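Local structure of divalent-cation tolerance protein CutA (Pyrococcus horikoshii, 1UKU) at residues A[65-68]-A[69-73]; A[90-93]-A[94-97]. The protein helps the cell resist heavy metals, forming a homotrimer that binds copper(II) where two trimers meet, which probably drives further oligomerization. All blocks are in the same frame, centred on the assembly; numbering follows the deposited sequence.

Interaction 1: A[65-68]-A[69-73]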
ATOM      1  N   LEU A  65      13.203  -8.201 -12.588  1.00  9.12           N
ATOM      2  CA  LEU A  65      13.122  -7.979 -11.148  1.00  8.81           C
ATOM      3  C   LEU A  65      12.414  -9.150 -10.470  1.00  8.87           C
ATOM      4  O   LEU A  65      12.836  -9.624  -9.427  1.00  8.41           O
ATOM      5  CB  LEU A  65      12.391  -6.671 -10.855  1.00  8.10           C
ATOM      6  CG  LEU A  65      12.078  -6.405  -9.376  1.00  7.82           C
ATOM      7  CD1 LEU A  65      13.334  -6.390  -8.544  1.00  8.92           C
ATOM      8  CD2 LEU A  65      11.288  -5.133  -9.222  1.00  7.69           C
ATOM      9  N   LYS A  66      11.322  -9.609 -11.075  1.00  9.38           N
ATOM     10  CA  LYS A  66      10.576 -10.722 -10.538  1.00  9.26           C
ATOM     11  C   LYS A  66      11.467 -11.956 -10.444  1.00  9.71           C
ATOM     12  O   LYS A  66      11.467 -12.647  -9.422  1.00  8.91           O
ATOM     13  CB  LYS A  66       9.373 -11.019 -11.403  1.00  9.98           C
ATOM     14  CG  LYS A  66       8.575 -12.207 -10.877  1.00 12.08           C
ATOM     15  CD  LYS A  66       7.377 -12.553 -11.718  1.00 15.66           C
ATOM     16  CE  LYS A  66       7.660 -13.772 -12.505  1.00 20.58           C
ATOM     17  NZ  LYS A  66       7.201 -13.610 -13.864  1.00 19.69           N
ATOM     18  N   GLU A  67      12.249 -12.227 -11.484  1.00 10.52           N
ATOM     19  CA  GLU A  67      13.154 -13.381 -11.432  1.00 10.29           C
ATOM     20  C   GLU A  67      14.193 -13.229 -10.344  1.00 10.18           C
ATOM     21  O   GLU A  67      14.455 -14.187  -9.606  1.00  9.73           O
ATOM     22  CB  GLU A  67      13.868 -13.589 -12.772  1.00 11.80           C
ATOM     23  CG  GLU A  67      14.906 -14.722 -12.750  1.00 13.95           C
ATOM     24  CD  GLU A  67      14.351 -16.118 -12.435  1.00 18.62           C
ATOM     25  OE1 GLU A  67      15.120 -16.983 -11.911  1.00 22.75           O
ATOM     26  OE2 GLU A  67      13.167 -16.412 -12.665  1.00 17.81           O
ATOM     27  N   ARG A  68      14.773 -12.037 -10.207  1.00 10.35           N
ATOM     28  CA  ARG A  68      15.765 -11.839  -9.168  1.00 10.53           C
ATOM     29  C   ARG A  68      15.169 -11.980  -7.763  1.00  9.96           C
ATOM     30  O   ARG A  68      15.794 -12.575  -6.878  1.00 10.06           O
ATOM     31  CB  ARG A  68      16.507 -10.520  -9.339  1.00 10.66           C
ATOM     32  CG  ARG A  68      17.600 -10.578 -10.357  1.00 16.01           C
ATOM     33  CD  ARG A  68      18.682 -11.637 -10.057  1.00 15.85           C
ATOM     34  NE  ARG A  68      19.703 -11.259  -9.082  1.00 15.77           N
ATOM     35  CZ  ARG A  68      20.282 -12.089  -8.209  1.00 15.96           C
ATOM     36  NH1 ARG A  68      19.918 -13.359  -8.117  1.00 18.60           N
ATOM     37  NH2 ARG A  68      21.236 -11.647  -7.418  1.00 17.24           N
ATOM     38  N   ILE A  69      13.962 -11.487  -7.554  1.00  8.93           N
ATOM     39  CA  ILE A  69      13.351 -11.670  -6.259  1.00  9.47           C
ATOM     40  C   ILE A  69      13.133 -13.145  -6.001  1.00  9.63           C
ATOM     41  O   ILE A  69      13.374 -13.600  -4.885  1.00 10.74           O
ATOM     42  CB  ILE A  69      12.052 -10.866  -6.129  1.00  8.46           C
ATOM     43  CG1 ILE A  69      12.367  -9.361  -6.120  1.00  7.80           C
ATOM     44  CG2 ILE A  69      11.297 -11.250  -4.831  1.00 10.19           C
ATOM     45  CD1 ILE A  69      11.121  -8.491  -6.320  1.00  8.55           C
ATOM     46  N   LYS A  70      12.689 -13.898  -7.007  1.00 10.47           N
ATOM     47  CA  LYS A  70      12.493 -15.338  -6.806  1.00 10.81           C
ATOM     48  C   LYS A  70      13.800 -15.975  -6.355  1.00 11.47           C
ATOM     49  O   LYS A  70      13.812 -16.820  -5.482  1.00 13.90           O
ATOM     50  CB  LYS A  70      11.987 -16.010  -8.090  1.00 11.34           C
ATOM     51  CG  LYS A  70      10.548 -15.711  -8.419  1.00 13.10           C
ATOM     52  CD  LYS A  70      10.211 -16.040  -9.857  1.00 17.41           C
ATOM     53  CE  LYS A  70      10.149 -17.509 -10.106  1.00 21.18           C
ATOM     54  NZ  LYS A  70       9.823 -17.723 -11.551  1.00 23.19           N
ATOM     55  N   GLU A  71      14.889 -15.555  -6.985  1.00 10.99           N
ATOM     56  CA  GLU A  71      16.209 -16.109  -6.722  1.00 12.04           C
ATOM     57  C   GLU A  71      16.789 -15.681  -5.380  1.00 12.48           C
ATOM     58  O   GLU A  71      17.666 -16.360  -4.827  1.00 15.27           O
ATOM     59  CB  GLU A  71      17.172 -15.712  -7.829  1.00 11.84           C
ATOM     60  CG  GLU A  71      16.897 -16.425  -9.131  1.00 12.07           C
ATOM     61  CD  GLU A  71      17.627 -15.798 -10.286  1.00 14.62           C
ATOM     62  OE1 GLU A  71      18.394 -14.845 -10.095  1.00 15.42           O
ATOM     63  OE2 GLU A  71      17.431 -16.291 -11.422  1.00 17.92           O
ATOM     64  N   LEU A  72      16.332 -14.558  -4.840  1.00 11.36           N
ATOM     65  CA  LEU A  72      16.880 -14.043  -3.579  1.00 11.28           C
ATOM     66  C   LEU A  72      15.987 -14.287  -2.352  1.00 10.81           C
ATOM     67  O   LEU A  72      16.438 -14.130  -1.210  1.00 11.67           O
ATOM     68  CB  LEU A  72      17.145 -12.544  -3.692  1.00 11.82           C
ATOM     69  CG  LEU A  72      18.262 -12.191  -4.663  1.00 11.57           C
ATOM     70  CD1 LEU A  72      18.283 -10.682  -4.901  1.00 12.33           C
ATOM     71  CD2 LEU A  72      19.608 -12.635  -4.139  1.00 13.86           C
ATOM     72  N   HIS A  73      14.760 -14.699  -2.583  1.00 10.16           N
ATOM     73  CA  HIS A  73      13.753 -14.630  -1.517  1.00  9.56           C
ATOM     74  C   HIS A  73      13.911 -15.772  -0.527  1.00 10.80           C
ATOM     75  O   HIS A  73      14.117 -16.917  -0.936  1.00 10.63           O
ATOM     76  CB  HIS A  73      12.340 -14.676  -2.091  1.00  9.25           C
ATOM     77  CG  HIS A  73      11.347 -13.940  -1.246  1.00  8.78           C
ATOM     78  ND1 HIS A  73      10.977 -14.361   0.009  1.00  9.76           N
ATOM     79  CD2 HIS A  73      10.693 -12.781  -1.476  1.00  8.55           C
ATOM     80  CE1 HIS A  73      10.144 -13.469   0.532  1.00  8.04           C
ATOM     81  NE2 HIS A  73       9.963 -12.498  -0.356  1.00  8.64           N
TER
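Arg68 and Glu71, three residues apart near the C-terminal end of helix 62-72, form a charged pair joined by a hydrogen bond. Arg68 NH1 donates to Glu71 OE1 at 2.9 Å, and the acceptor lies close to the guanidinium plane while offering its anti lone pair, the one turned from OE2. Bends at chi2 and chi3 (-59° and -81°) turn the guanidinium round toward the C-terminal end of the helix, where Glu71 lies. A second guanidinium nitrogen, NH2, forms a salt bridge with Glu24, so the group joins two carboxylates. Leu72 CG covers the same guanidinium from one face, offset toward its rim. Another pair is looser: Glu67 OE2 and Lys70 NZ make a long salt bridge of 3.8 Å. Between the two pairs the acids meet, Glu67 OE1 lying 2.5 Å from Glu71 OE2 with the carboxylate planes steeply inclined; so short an approach suggests that one of them holds a proton.

An apolar contact occupies another side of the helix, where Leu65 CD1 touches Ile69 CD1 at 3.8 Å. Beneath the side chains run the usual i to i+4 backbone bonds, exemplified by Ile69 N to Leu65 O at 2.9 Å. The last, Leu72 N to Arg68 O, is weak, and His73 is the first residue to leave helical geometry.

Leu65 and Ile69 form the buried side: both pack on Leu21 of helix 11-23, and they touch Thr57 and Leu55 of strand 44-57, respectively. Separately, Lys66 touches Asn89 of a neighbouring subunit, and His73 stacks on Phe8 of strand 2-8.

Interaction 2: A[90-93]-A[94-97]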
ATOM      1  N   GLU A  90       6.597  14.138 -12.720  1.00 11.64           N
ATOM      2  CA  GLU A  90       7.699  13.889 -13.631  1.00 12.31           C
ATOM      3  C   GLU A  90       9.093  13.936 -13.030  1.00 11.98           C
ATOM      4  O   GLU A  90       9.932  13.154 -13.444  1.00 12.41           O
ATOM      5  CB  GLU A  90       7.636  14.888 -14.792  1.00 13.75           C
ATOM      6  CG  GLU A  90       8.861  14.860 -15.685  1.00 17.07           C
ATOM      7  CD  GLU A  90       9.041  13.534 -16.391  1.00 19.74           C
ATOM      8  OE1 GLU A  90       8.078  12.741 -16.409  1.00 22.30           O
ATOM      9  OE2 GLU A  90      10.144  13.278 -16.923  1.00 24.17           O
ATOM     10  N   ASP A  91       9.356  14.866 -12.120  1.00 12.71           N
ATOM     11  CA  ASP A  91      10.698  14.965 -11.533  1.00 12.82           C
ATOM     12  C   ASP A  91      11.088  13.651 -10.817  1.00 11.78           C
ATOM     13  O   ASP A  91      12.229  13.180 -10.887  1.00 11.41           O
ATOM     14  CB  ASP A  91      10.848  16.178 -10.590  1.00 14.18           C
ATOM     15  CG  ASP A  91       9.691  16.347  -9.612  1.00 19.19           C
ATOM     16  OD1 ASP A  91       8.494  16.243 -10.005  1.00 25.69           O
ATOM     17  OD2 ASP A  91       9.889  16.629  -8.402  1.00 25.84           O
ATOM     18  N   TYR A  92      10.122  13.036 -10.151  1.00 10.75           N
ATOM     19  CA  TYR A  92      10.382  11.770  -9.511  1.00  9.96           C
ATOM     20  C   TYR A  92      10.609  10.659 -10.542  1.00  9.30           C
ATOM     21  O   TYR A  92      11.519   9.838 -10.406  1.00  9.06           O
ATOM     22  CB  TYR A  92       9.249  11.390  -8.559  1.00 10.47           C
ATOM     23  CG  TYR A  92       9.562  10.125  -7.819  1.00 10.76           C
ATOM     24  CD1 TYR A  92      10.379  10.147  -6.715  1.00 12.81           C
ATOM     25  CD2 TYR A  92       9.091   8.899  -8.266  1.00 12.54           C
ATOM     26  CE1 TYR A  92      10.685   8.972  -6.041  1.00 14.33           C
ATOM     27  CE2 TYR A  92       9.411   7.736  -7.619  1.00 15.60           C
ATOM     28  CZ  TYR A  92      10.178   7.788  -6.499  1.00 15.39           C
ATOM     29  OH  TYR A  92      10.501   6.609  -5.840  1.00 19.97           O
ATOM     30  N   LEU A  93       9.756  10.616 -11.560  1.00  9.15           N
ATOM     31  CA  LEU A  93       9.894   9.613 -12.589  1.00  9.11           C
ATOM     32  C   LEU A  93      11.261   9.709 -13.255  1.00  9.22           C
ATOM     33  O   LEU A  93      11.913   8.709 -13.471  1.00  9.16           O
ATOM     34  CB  LEU A  93       8.778   9.736 -13.617  1.00  9.06           C
ATOM     35  CG  LEU A  93       8.767   8.673 -14.702  1.00 10.21           C
ATOM     36  CD1 LEU A  93       8.642   7.256 -14.128  1.00 11.89           C
ATOM     37  CD2 LEU A  93       7.600   9.033 -15.597  1.00 11.33           C
ATOM     38  N   LYS A  94      11.716  10.924 -13.529  1.00  9.48           N
ATOM     39  CA  LYS A  94      13.033  11.113 -14.155  1.00 10.11           C
ATOM     40  C   LYS A  94      14.157  10.580 -13.273  1.00  9.35           C
ATOM     41  O   LYS A  94      15.075   9.915 -13.751  1.00  9.36           O
ATOM     42  CB  LYS A  94      13.264  12.584 -14.478  1.00 11.14           C
ATOM     43  CG  LYS A  94      14.552  12.856 -15.218  1.00 15.88           C
ATOM     44  CD  LYS A  94      14.594  12.070 -16.526  1.00 20.53           C
ATOM     45  CE  LYS A  94      15.633  12.618 -17.496  1.00 23.95           C
ATOM     46  NZ  LYS A  94      15.038  13.666 -18.362  1.00 26.02           N
ATOM     47  N   TRP A  95      14.060  10.854 -11.980  1.00  9.77           N
ATOM     48  CA  TRP A  95      15.023  10.352 -11.021  1.00 10.27           C
ATOM     49  C   TRP A  95      15.010   8.821 -10.993  1.00  9.82           C
ATOM     50  O   TRP A  95      16.029   8.192 -11.025  1.00  9.74           O
ATOM     51  CB  TRP A  95      14.704  10.917  -9.622  1.00  9.73           C
ATOM     52  CG  TRP A  95      15.555  10.324  -8.544  1.00 12.22           C
ATOM     53  CD1 TRP A  95      16.836  10.672  -8.219  1.00 12.55           C
ATOM     54  CD2 TRP A  95      15.201   9.256  -7.667  1.00 11.95           C
ATOM     55  NE1 TRP A  95      17.304   9.881  -7.193  1.00 14.68           N
ATOM     56  CE2 TRP A  95      16.309   9.014  -6.823  1.00 10.54           C
ATOM     57  CE3 TRP A  95      14.055   8.478  -7.498  1.00 12.62           C
ATOM     58  CZ2 TRP A  95      16.292   8.023  -5.855  1.00 13.71           C
ATOM     59  CZ3 TRP A  95      14.054   7.501  -6.516  1.00 11.75           C
ATOM     60  CH2 TRP A  95      15.149   7.278  -5.730  1.00 11.61           C
ATOM     61  N   LEU A  96      13.827   8.230 -10.951  1.00  8.99           N
ATOM     62  CA  LEU A  96      13.737   6.782 -10.905  1.00  9.02           C
ATOM     63  C   LEU A  96      14.358   6.135 -12.147  1.00  9.06           C
ATOM     64  O   LEU A  96      15.032   5.106 -12.053  1.00  9.37           O
ATOM     65  CB  LEU A  96      12.264   6.388 -10.737  1.00  9.06           C
ATOM     66  CG  LEU A  96      11.893   4.908 -10.846  1.00  9.39           C
ATOM     67  CD1 LEU A  96      10.731   4.633  -9.909  1.00 10.40           C
ATOM     68  CD2 LEU A  96      11.557   4.481 -12.260  1.00 10.33           C
ATOM     69  N   ILE A  97      14.119   6.731 -13.323  1.00  9.05           N
ATOM     70  CA  ILE A  97      14.726   6.220 -14.558  1.00 10.41           C
ATOM     71  C   ILE A  97      16.260   6.367 -14.503  1.00 10.57           C
ATOM     72  O   ILE A  97      17.011   5.458 -14.860  1.00 10.20           O
ATOM     73  CB  ILE A  97      14.130   6.960 -15.763  1.00 10.90           C
ATOM     74  CG1 ILE A  97      12.667   6.567 -15.949  1.00 11.52           C
ATOM     75  CG2 ILE A  97      14.936   6.669 -17.051  1.00 12.33           C
ATOM     76  CD1 ILE A  97      11.899   7.466 -16.911  1.00 12.86           C
TER
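Tyr92 and Trp95 set their rings against each other near the start of helix 90-99, with Tyr92 CE1 3.7 Å from Trp95 CE3. The planes are inclined at 42° and the Tyr92 ring centre lies 5.4 Å from that of the six-membered indole ring, an oblique meeting. The phenol oxygen takes part as well, Tyr92 OH resting 3.7 Å from Trp95 CZ3. Both residues hold CG anti to the backbone nitrogen (chi1 -176° and 173°), which lets the Tyr92 ring lean along the helix toward its C-terminal end, alongside the indole of Trp95.

Further round the turn, Leu96 CD1 reaches Tyr92 CE2 at 4.1 Å, and Leu93 CG meets Ile97 CD1 at 4.0 Å. Four successive i to i+4 bonds fix the spacing of these side chains; Leu96 N to Tyr92 O, at 2.9 Å, joins two of the packing residues directly. Ahead of them, Asp91 OD1 accepts a hydrogen bond from Asn89 ND2.

Outside the helix, Leu96 and Tyr92 rest on Lys56 of strand 44-57, and Met1 touches both Leu93 and Leu96. From a neighbouring subunit, Pro78 packs on Tyr92 and Tyr39 on Trp95. Across this turn the side chains thus meet through carbon-rich surfaces, with polar bonding left to the backbone, consistent with dispersion and hydrophobic burial shaping this aromatic patch at the interface between subunits within the trimer.

In the fold
From the N terminus, the chain runs through strand 2-8, helix 11-23 and the long strands 29-41 and 44-57 before helix 62-72 carries interaction 1. It then passes through strands 81-84 and 87-88 into helix 90-99 and interaction 2. Each contact spans a single helical stretch, closing only local turns, and the two follow in series without nesting or crossing. The centres of interactions 1 and 2 lie about 24 Å apart, and the nearest atoms of interactions 1 and 2 about 10 Å apart. Helix 62-72 is tied mainly to helix 11-23 and the sheet of its own chain, with one touch on a neighbouring subunit, while helix 90-99 joins strand 44-57 to another subunit; strand 44-57 is thus common ground.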